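PDB 4ZGP: translation initiation factor eIF2 assembly protein from Schizosaccharomyces pombe, which acts as an ATP-dependent folding chaperone that binds the gamma subunit of eIF2 so that it can assemble with the alpha and beta subunits. Local coordinates for residues A[236-248]-A[256-268]. Sequence-based numbering, arbitrary orientation.
Sequences DTFPDPDFVFDVY and LIDINPFYPRTDG. With ADP (adenosine-5'-diphosphate), chain C.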
ATOM      1  N   ASP A 236      -5.794  -6.864  15.199  1.00 25.20           N
ATOM      2  CA  ASP A 236      -5.610  -6.503  16.609  1.00 28.83           C
ATOM      3  C   ASP A 236      -4.149  -6.302  17.004  1.00 29.22           C
ATOM      4  O   ASP A 236      -3.863  -5.621  17.987  1.00 28.08           O
ATOM      5  CB  ASP A 236      -6.236  -7.575  17.511  1.00 27.72           C
ATOM      6  CG  ASP A 236      -5.689  -8.966  17.240  1.00 34.49           C
ATOM      7  OD1 ASP A 236      -6.053  -9.561  16.197  1.00 33.00           O
ATOM      8  OD2 ASP A 236      -4.909  -9.486  18.083  1.00 37.52           O
ATOM      9  N   THR A 237      -3.221  -6.877  16.245  1.00 23.92           N
ATOM     10  CA  THR A 237      -1.798  -6.752  16.588  1.00 25.21           C
ATOM     11  C   THR A 237      -1.169  -5.493  16.001  1.00 22.19           C
ATOM     12  O   THR A 237      -0.010  -5.189  16.286  1.00 23.84           O
ATOM     13  CB  THR A 237      -0.992  -7.970  16.094  1.00 24.23           C
ATOM     14  OG1 THR A 237      -1.378  -8.248  14.743  1.00 23.66           O
ATOM     15  CG2 THR A 237      -1.309  -9.179  16.945  1.00 23.39           C
ATOM     16  N   PHE A 238      -1.908  -4.760  15.164  1.00 19.10           N
ATOM     17  CA  PHE A 238      -1.341  -3.541  14.628  1.00 18.72           C
ATOM     18  C   PHE A 238      -1.204  -2.554  15.802  1.00 22.15           C
ATOM     19  O   PHE A 238      -2.130  -2.416  16.593  1.00 25.45           O
ATOM     20  CB  PHE A 238      -2.191  -2.942  13.486  1.00 22.45           C
ATOM     21  CG  PHE A 238      -1.470  -1.864  12.760  1.00 23.76           C
ATOM     22  CD1 PHE A 238      -0.419  -2.190  11.911  1.00 21.29           C
ATOM     23  CD2 PHE A 238      -1.754  -0.528  12.996  1.00 21.17           C
ATOM     24  CE1 PHE A 238       0.302  -1.195  11.267  1.00 21.54           C
ATOM     25  CE2 PHE A 238      -1.041   0.467  12.354  1.00 22.87           C
ATOM     26  CZ  PHE A 238      -0.012   0.133  11.485  1.00 20.47           C
ATOM     27  N   PRO A 239      -0.037  -1.893  15.925  1.00 20.57           N
ATOM     28  CA  PRO A 239       0.288  -1.252  17.207  1.00 21.48           C
ATOM     29  C   PRO A 239      -0.308   0.136  17.425  1.00 27.11           C
ATOM     30  O   PRO A 239      -0.266   0.603  18.567  1.00 31.35           O
ATOM     31  CB  PRO A 239       1.823  -1.172  17.183  1.00 26.19           C
ATOM     32  CG  PRO A 239       2.202  -1.225  15.770  1.00 25.26           C
ATOM     33  CD  PRO A 239       1.163  -2.101  15.096  1.00 23.00           C
ATOM     34  N   ASP A 240      -0.847   0.771  16.388  1.00 24.77           N
ATOM     35  CA  ASP A 240      -1.410   2.126  16.537  1.00 25.73           C
ATOM     36  C   ASP A 240      -2.945   2.112  16.544  1.00 26.27           C
ATOM     37  O   ASP A 240      -3.552   1.259  15.926  1.00 23.05           O
ATOM     38  CB  ASP A 240      -0.895   3.026  15.420  1.00 30.04           C
ATOM     39  CG  ASP A 240       0.619   3.126  15.411  1.00 32.71           C
ATOM     40  OD1 ASP A 240       1.200   3.251  16.508  1.00 30.42           O
ATOM     41  OD2 ASP A 240       1.219   3.092  14.317  1.00 30.12           O
ATOM     42  N   PRO A 241      -3.575   3.064  17.269  1.00 25.85           N
ATOM     43  CA  PRO A 241      -5.036   3.108  17.354  1.00 28.62           C
ATOM     44  C   PRO A 241      -5.712   3.646  16.093  1.00 23.82           C
ATOM     45  O   PRO A 241      -6.875   3.299  15.837  1.00 25.83           O
ATOM     46  CB  PRO A 241      -5.279   4.060  18.534  1.00 27.71           C
ATOM     47  CG  PRO A 241      -4.129   5.011  18.477  1.00 28.38           C
ATOM     48  CD  PRO A 241      -2.941   4.140  18.059  1.00 29.94           C
ATOM     49  N   ASP A 242      -5.014   4.504  15.356  1.00 23.68           N
ATOM     50  CA  ASP A 242      -5.561   5.094  14.137  1.00 27.77           C
ATOM     51  C   ASP A 242      -4.711   4.714  12.920  1.00 25.06           C
ATOM     52  O   ASP A 242      -3.490   4.880  12.934  1.00 29.71           O
ATOM     53  CB  ASP A 242      -5.610   6.618  14.223  1.00 23.74           C
ATOM     54  CG  ASP A 242      -6.112   7.137  15.577  1.00 28.12           C
ATOM     55  OD1 ASP A 242      -6.904   6.462  16.262  1.00 31.14           O
ATOM     56  OD2 ASP A 242      -5.712   8.263  15.935  1.00 41.53           O
ATOM     57  N   PHE A 243      -5.361   4.229  11.869  1.00 25.89           N
ATOM     58  CA  PHE A 243      -4.640   3.868  10.650  1.00 22.71           C
ATOM     59  C   PHE A 243      -5.640   3.670   9.516  1.00 19.71           C
ATOM     60  O   PHE A 243      -6.849   3.772   9.720  1.00 20.34           O
ATOM     61  CB  PHE A 243      -3.775   2.596  10.875  1.00 18.15           C
ATOM     62  CG  PHE A 243      -4.555   1.361  11.297  1.00 21.53           C
ATOM     63  CD1 PHE A 243      -4.869   1.136  12.630  1.00 22.35           C
ATOM     64  CD2 PHE A 243      -4.958   0.409  10.352  1.00 27.34           C
ATOM     65  CE1 PHE A 243      -5.562  -0.015  13.029  1.00 23.03           C
ATOM     66  CE2 PHE A 243      -5.660  -0.743  10.741  1.00 25.27           C
ATOM     67  CZ  PHE A 243      -5.957  -0.957  12.077  1.00 25.47           C
ATOM     68  N   VAL A 244      -5.128   3.405   8.317  1.00 22.11           N
ATOM     69  CA  VAL A 244      -5.981   3.227   7.147  1.00 15.65           C
ATOM     70  C   VAL A 244      -5.592   1.917   6.485  1.00 20.46           C
ATOM     71  O   VAL A 244      -4.419   1.726   6.234  1.00 21.14           O
ATOM     72  CB  VAL A 244      -5.799   4.378   6.164  1.00 19.40           C
ATOM     73  CG1 VAL A 244      -6.713   4.206   4.954  1.00 21.06           C
ATOM     74  CG2 VAL A 244      -6.050   5.758   6.883  1.00 21.84           C
ATOM     75  N   PHE A 245      -6.541   1.026   6.220  1.00 17.83           N
ATOM     76  CA  PHE A 245      -6.151  -0.231   5.566  1.00 18.27           C
ATOM     77  C   PHE A 245      -6.935  -0.422   4.283  1.00 21.21           C
ATOM     78  O   PHE A 245      -8.083  -0.005   4.192  1.00 21.67           O
ATOM     79  CB  PHE A 245      -6.278  -1.444   6.530  1.00 15.13           C
ATOM     80  CG  PHE A 245      -7.683  -1.819   6.960  1.00 20.36           C
ATOM     81  CD1 PHE A 245      -8.292  -1.202   8.035  1.00 20.09           C
ATOM     82  CD2 PHE A 245      -8.339  -2.888   6.372  1.00 24.29           C
ATOM     83  CE1 PHE A 245      -9.563  -1.604   8.461  1.00 21.49           C
ATOM     84  CE2 PHE A 245      -9.606  -3.296   6.792  1.00 24.80           C
ATOM     85  CZ  PHE A 245     -10.224  -2.654   7.824  1.00 22.85           C
ATOM     86  N   ASP A 246      -6.276  -0.983   3.258  1.00 19.29           N
ATOM     87  CA  ASP A 246      -6.937  -1.232   1.979  1.00 20.98           C
ATOM     88  C   ASP A 246      -7.292  -2.701   1.919  1.00 22.08           C
ATOM     89  O   ASP A 246      -6.532  -3.546   2.394  1.00 19.64           O
ATOM     90  CB  ASP A 246      -6.047  -0.852   0.783  1.00 19.92           C
ATOM     91  CG  ASP A 246      -5.817   0.651   0.680  1.00 28.61           C
ATOM     92  OD1 ASP A 246      -6.621   1.425   1.241  1.00 29.41           O
ATOM     93  OD2 ASP A 246      -4.831   1.059   0.051  1.00 32.95           O
ATOM     94  N   VAL A 247      -8.464  -3.010   1.378  1.00 22.61           N
ATOM     95  CA  VAL A 247      -8.918  -4.395   1.319  0.66 22.26           C
ATOM     96  C   VAL A 247      -9.449  -4.739  -0.055  1.00 24.94           C
ATOM     97  O   VAL A 247     -10.008  -3.898  -0.729  1.00 25.88           O
ATOM     98  CB  VAL A 247     -10.017  -4.678   2.338  0.66 25.90           C
ATOM     99  CG1 VAL A 247      -9.459  -4.581   3.687  0.66 23.73           C
ATOM    100  CG2 VAL A 247     -11.180  -3.707   2.163  0.66 20.75           C
ATOM    101  N   TYR A 248      -9.233  -5.987  -0.454  1.00 21.38           N
ATOM    102  CA  TYR A 248      -9.789  -6.505  -1.689  1.00 22.79           C
ATOM    103  C   TYR A 248     -10.762  -7.615  -1.307  1.00 21.28           C
ATOM    104  O   TYR A 248     -10.398  -8.559  -0.611  1.00 23.10           O
ATOM    105  CB  TYR A 248      -8.691  -7.037  -2.607  1.00 25.08           C
ATOM    106  CG  TYR A 248      -9.253  -7.664  -3.869  1.00 26.53           C
ATOM    107  CD1 TYR A 248     -10.086  -6.944  -4.709  1.00 26.47           C
ATOM    108  CD2 TYR A 248      -8.920  -8.970  -4.225  1.00 27.57           C
ATOM    109  CE1 TYR A 248     -10.607  -7.521  -5.880  1.00 28.50           C
ATOM    110  CE2 TYR A 248      -9.424  -9.551  -5.404  1.00 32.42           C
ATOM    111  CZ  TYR A 248     -10.268  -8.821  -6.219  1.00 29.76           C
ATOM    112  OH  TYR A 248     -10.778  -9.393  -7.380  1.00 26.48           O
ATOM    113  N   LEU A 256      -6.340  -8.349   3.028  1.00 19.89           N
ATOM    114  CA  LEU A 256      -5.635  -7.111   3.363  1.00 18.53           C
ATOM    115  C   LEU A 256      -4.643  -6.744   2.266  1.00 25.17           C
ATOM    116  O   LEU A 256      -3.812  -7.556   1.896  1.00 23.29           O
ATOM    117  CB  LEU A 256      -4.910  -7.275   4.707  1.00 19.58           C
ATOM    118  CG  LEU A 256      -4.054  -6.092   5.155  1.00 19.54           C
ATOM    119  CD1 LEU A 256      -4.949  -4.899   5.540  1.00 17.83           C
ATOM    120  CD2 LEU A 256      -3.188  -6.495   6.352  1.00 18.59           C
ATOM    121  N   ILE A 257      -4.703  -5.523   1.744  1.00 18.54           N
ATOM    122  CA  ILE A 257      -3.802  -5.137   0.660  1.00 22.18           C
ATOM    123  C   ILE A 257      -2.708  -4.181   1.125  1.00 26.08           C
ATOM    124  O   ILE A 257      -1.557  -4.285   0.705  1.00 20.38           O
ATOM    125  CB  ILE A 257      -4.594  -4.500  -0.515  1.00 21.55           C
ATOM    126  CG1 ILE A 257      -5.609  -5.511  -1.061  1.00 24.88           C
ATOM    127  CG2 ILE A 257      -3.663  -3.997  -1.612  1.00 23.08           C
ATOM    128  CD1 ILE A 257      -4.961  -6.787  -1.633  1.00 23.69           C
ATOM    129  N   ASP A 258      -3.046  -3.256   2.025  1.00 20.41           N
ATOM    130  CA  ASP A 258      -2.036  -2.306   2.475  1.00 19.39           C
ATOM    131  C   ASP A 258      -2.501  -1.676   3.777  1.00 20.28           C
ATOM    132  O   ASP A 258      -3.681  -1.730   4.105  1.00 18.52           O
ATOM    133  CB  ASP A 258      -1.792  -1.221   1.415  1.00 22.96           C
ATOM    134  CG  ASP A 258      -0.436  -0.516   1.575  1.00 28.43           C
ATOM    135  OD1 ASP A 258       0.427  -0.956   2.361  1.00 30.73           O
ATOM    136  OD2 ASP A 258      -0.224   0.488   0.882  1.00 35.49           O
ATOM    137  N   ILE A 259      -1.552  -1.111   4.507  1.00 20.80           N
ATOM    138  CA  ILE A 259      -1.854  -0.345   5.716  1.00 21.83           C
ATOM    139  C   ILE A 259      -1.072   0.963   5.599  1.00 21.68           C
ATOM    140  O   ILE A 259       0.115   0.964   5.280  1.00 22.32           O
ATOM    141  CB  ILE A 259      -1.493  -1.117   7.029  1.00 19.40           C
ATOM    142  CG1 ILE A 259      -2.301  -2.424   7.149  1.00 20.80           C
ATOM    143  CG2 ILE A 259      -1.786  -0.228   8.269  1.00 18.73           C
ATOM    144  CD1 ILE A 259      -2.072  -3.210   8.436  1.00 23.85           C
ATOM    145  N   ASN A 260      -1.742   2.086   5.841  1.00 17.98           N
ATOM    146  CA  ASN A 260      -1.134   3.400   5.711  1.00 18.64           C
ATOM    147  C   ASN A 260      -1.426   4.279   6.929  1.00 22.29           C
ATOM    148  O   ASN A 260      -2.355   3.990   7.660  1.00 20.69           O
ATOM    149  CB  ASN A 260      -1.660   4.090   4.464  1.00 25.14           C
ATOM    150  CG  ASN A 260      -1.106   3.481   3.206  1.00 29.25           C
ATOM    151  OD1 ASN A 260       0.086   3.566   2.954  1.00 29.29           O
ATOM    152  ND2 ASN A 260      -1.965   2.868   2.414  1.00 30.74           N
ATOM    153  N   PRO A 261      -0.636   5.348   7.139  1.00 20.50           N
ATOM    154  CA  PRO A 261      -0.912   6.179   8.331  1.00 23.02           C
ATOM    155  C   PRO A 261      -2.242   6.926   8.279  1.00 22.70           C
ATOM    156  O   PRO A 261      -2.757   7.231   7.211  1.00 23.33           O
ATOM    157  CB  PRO A 261       0.256   7.175   8.331  1.00 27.31           C
ATOM    158  CG  PRO A 261       1.356   6.464   7.608  1.00 26.66           C
ATOM    159  CD  PRO A 261       0.633   5.742   6.495  1.00 20.95           C
ATOM    160  N   PHE A 262      -2.806   7.199   9.451  1.00 24.06           N
ATOM    161  CA  PHE A 262      -4.017   8.025   9.565  1.00 25.97           C
ATOM    162  C   PHE A 262      -3.550   9.473   9.506  1.00 31.29           C
ATOM    163  O   PHE A 262      -3.320  10.106  10.535  1.00 31.67           O
ATOM    164  CB  PHE A 262      -4.754   7.719  10.870  1.00 26.48           C
ATOM    165  CG  PHE A 262      -6.147   8.290  10.953  1.00 27.15           C
ATOM    166  CD1 PHE A 262      -7.234   7.589  10.442  1.00 23.45           C
ATOM    167  CD2 PHE A 262      -6.371   9.505  11.590  1.00 27.92           C
ATOM    168  CE1 PHE A 262      -8.523   8.095  10.534  1.00 31.53           C
ATOM    169  CE2 PHE A 262      -7.664  10.020  11.693  1.00 26.57           C
ATOM    170  CZ  PHE A 262      -8.737   9.326  11.157  1.00 29.27           C
ATOM    171  N   TYR A 263      -3.373   9.966   8.291  1.00 25.89           N
ATOM    172  CA  TYR A 263      -2.725  11.255   8.059  1.00 29.30           C
ATOM    173  C   TYR A 263      -2.996  11.683   6.620  1.00 31.71           C
ATOM    174  O   TYR A 263      -3.064  10.836   5.731  1.00 29.51           O
ATOM    175  CB  TYR A 263      -1.229  11.139   8.340  1.00 29.50           C
ATOM    176  CG  TYR A 263      -0.519  12.467   8.352  1.00 31.86           C
ATOM    177  CD1 TYR A 263      -0.667  13.340   9.429  1.00 38.23           C
ATOM    178  CD2 TYR A 263       0.280  12.856   7.294  1.00 31.83           C
ATOM    179  CE1 TYR A 263      -0.025  14.572   9.451  1.00 36.04           C
ATOM    180  CE2 TYR A 263       0.925  14.092   7.303  1.00 42.47           C
ATOM    181  CZ  TYR A 263       0.758  14.942   8.385  1.00 39.81           C
ATOM    182  OH  TYR A 263       1.394  16.162   8.416  1.00 46.81           O
ATOM    183  N   PRO A 264      -3.174  12.999   6.375  1.00 33.96           N
ATOM    184  CA  PRO A 264      -3.657  13.438   5.058  1.00 33.10           C
ATOM    185  C   PRO A 264      -2.804  13.048   3.858  1.00 32.61           C
ATOM    186  O   PRO A 264      -3.325  13.130   2.754  1.00 33.13           O
ATOM    187  CB  PRO A 264      -3.712  14.967   5.205  1.00 33.99           C
ATOM    188  CG  PRO A 264      -4.047  15.160   6.643  1.00 30.54           C
ATOM    189  CD  PRO A 264      -3.227  14.099   7.357  1.00 33.09           C
ATOM    190  N   ARG A 265      -1.559  12.625   4.038  1.00 31.54           N
ATOM    191  CA  ARG A 265      -0.801  12.128   2.892  1.00 31.96           C
ATOM    192  C   ARG A 265      -1.360  10.787   2.387  1.00 32.13           C
ATOM    193  O   ARG A 265      -1.097  10.358   1.262  1.00 33.12           O
ATOM    194  CB  ARG A 265       0.679  11.987   3.245  1.00 40.90           C
ATOM    195  CG  ARG A 265       1.573  11.904   2.025  1.00 42.94           C
ATOM    196  CD  ARG A 265       3.015  12.206   2.374  1.00 46.81           C
ATOM    197  NE  ARG A 265       3.207  13.582   2.821  1.00 42.99           N
ATOM    198  CZ  ARG A 265       3.449  14.612   2.012  1.00 49.13           C
ATOM    199  NH1 ARG A 265       3.616  15.821   2.525  1.00 51.29           N
ATOM    200  NH2 ARG A 265       3.521  14.439   0.691  1.00 42.02           N
ATOM    201  N   THR A 266      -2.128  10.117   3.227  1.00 32.06           N
ATOM    202  CA  THR A 266      -2.886   8.955   2.786  1.00 28.66           C
ATOM    203  C   THR A 266      -4.159   9.466   2.103  1.00 26.10           C
ATOM    204  O   THR A 266      -4.991  10.093   2.762  1.00 27.37           O
ATOM    205  CB  THR A 266      -3.222   8.044   3.977  1.00 25.45           C
ATOM    206  OG1 THR A 266      -2.004   7.639   4.629  1.00 28.16           O
ATOM    207  CG2 THR A 266      -4.026   6.805   3.524  1.00 22.19           C
ATOM    208  N   ASP A 267      -4.301   9.245   0.796  1.00 24.78           N
ATOM    209  CA  ASP A 267      -5.484   9.753   0.069  1.00 28.19           C
ATOM    210  C   ASP A 267      -6.807   9.363   0.739  1.00 29.07           C
ATOM    211  O   ASP A 267      -7.067   8.184   0.980  1.00 26.60           O
ATOM    212  CB  ASP A 267      -5.476   9.251  -1.381  1.00 31.60           C
ATOM    213  CG  ASP A 267      -6.381  10.074  -2.292  1.00 35.79           C
ATOM    214  OD1 ASP A 267      -7.303  10.752  -1.779  1.00 33.42           O
ATOM    215  OD2 ASP A 267      -6.157  10.056  -3.530  1.00 37.98           O
ATOM    216  N   GLY A 268      -7.651  10.353   1.050  1.00 23.61           N
ATOM    217  CA  GLY A 268      -8.913  10.074   1.711  1.00 25.76           C
ATOM    218  C   GLY A 268      -9.978   9.628   0.727  1.00 22.34           C
ATOM    219  O   GLY A 268     -11.040   9.136   1.110  1.00 24.68           O
TER
HETATM  220  PB  ADP C 301      -1.283   1.909  -2.247  0.69 45.51           P
HETATM  221  O1B ADP C 301      -1.825   1.556  -0.871  0.69 40.65           O
HETATM  222  O2B ADP C 301       0.052   2.630  -2.216  0.69 37.78           O
HETATM  223  O3B ADP C 301      -2.371   2.483  -3.130  0.69 37.41           O
HETATM  224  PA  ADP C 301      -1.622  -0.891  -2.914  0.69 35.58           P
HETATM  225  O1A ADP C 301      -2.812  -0.746  -1.998  0.69 42.32           O
HETATM  226  O2A ADP C 301      -0.574  -1.975  -2.728  0.69 36.30           O
HETATM  227  O3A ADP C 301      -0.829   0.517  -2.957  0.69 44.21           O
HETATM  228  O5' ADP C 301      -2.210  -1.045  -4.400  0.69 44.51           O
HETATM  229  C5' ADP C 301      -2.220   0.028  -5.342  0.69 38.19           C
HETATM  230  C4' ADP C 301      -3.085  -0.470  -6.487  0.69 41.03           C
HETATM  231  O4' ADP C 301      -2.350  -1.430  -7.249  0.69 37.77           O
HETATM  232  C3' ADP C 301      -4.312  -1.191  -5.953  0.69 38.87           C
HETATM  233  O3' ADP C 301      -5.466  -0.344  -5.994  0.69 41.30           O
HETATM  234  C2' ADP C 301      -4.481  -2.402  -6.845  0.69 41.25           C
HETATM  235  O2' ADP C 301      -5.487  -2.176  -7.836  0.69 45.64           O
HETATM  236  C1' ADP C 301      -3.145  -2.586  -7.534  0.69 36.94           C
HETATM  237  N9  ADP C 301      -2.495  -3.778  -6.935  0.69 36.80           N
HETATM  238  C8  ADP C 301      -1.878  -3.808  -5.734  0.69 36.24           C
HETATM  239  N7  ADP C 301      -1.387  -5.050  -5.472  0.69 39.00           N
HETATM  240  C5  ADP C 301      -1.693  -5.840  -6.526  0.69 34.50           C
HETATM  241  C6  ADP C 301      -1.460  -7.256  -6.895  0.69 34.40           C
HETATM  242  N6  ADP C 301      -0.786  -8.071  -6.042  0.69 32.35           N
HETATM  243  N1  ADP C 301      -1.938  -7.693  -8.091  0.69 28.14           N
HETATM  244  C2  ADP C 301      -2.597  -6.856  -8.923  0.69 35.16           C
HETATM  245  N3  ADP C 301      -2.844  -5.557  -8.653  0.69 37.18           N
HETATM  246  C4  ADP C 301      -2.421  -4.998  -7.488  0.69 39.63           C
HETATM  247  O   HOH W   1      -1.397   5.773  11.835  1.00 27.65           O
HETATM  248  O   HOH W   2      -4.371   2.109   3.192  1.00 28.37           O
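Val244 and Asn260 form a hydrogen-bonded antiparallel pair. Asn260 N donates to Val244 O at 2.7 Å, and Val244 N returns a bond to Asn260 O. Two residues on, Asp246 N donates to Asp258 O. Asp246 O instead takes Ile257 N at 2.8 Å, so Ile257 and Asp258 both face Asp246 in a classic beta bulge. The Ile259 side is apolar and closely packed. Ile259 CG2 lies over one face of the Phe238 ring, 4.0 Å from its centroid. Chi1 of -61° puts CG1 beside the backbone N and leaves CG2 anti to it; the same methyl also meets Phe243 CD2. Leu256 CD1 packs on Phe245 CB, and helix 221-233 covers Phe243 and Phe245. Near Phe262, water 1 bridges Asp242 O and Phe262 N, while Asp242 CB touches Phe262 CB at 3.6 Å. Asp246, Asp258 and Asn260 point to the opposite face, which takes in water 2 and nucleotide oxygens; Val244, also there, packs on Thr266. Asp258 OD2 lies 2.6 Å from ADP O1B. Water 2 accepts from Asn260 ND2. Salt bridges hold Asp246 to Arg195 and Arg209, and Asp258 to Lys115. This bulged hairpin lines the phosphate side of the ADP pocket, and probably the magnesium site, of this ATP-grasp protein.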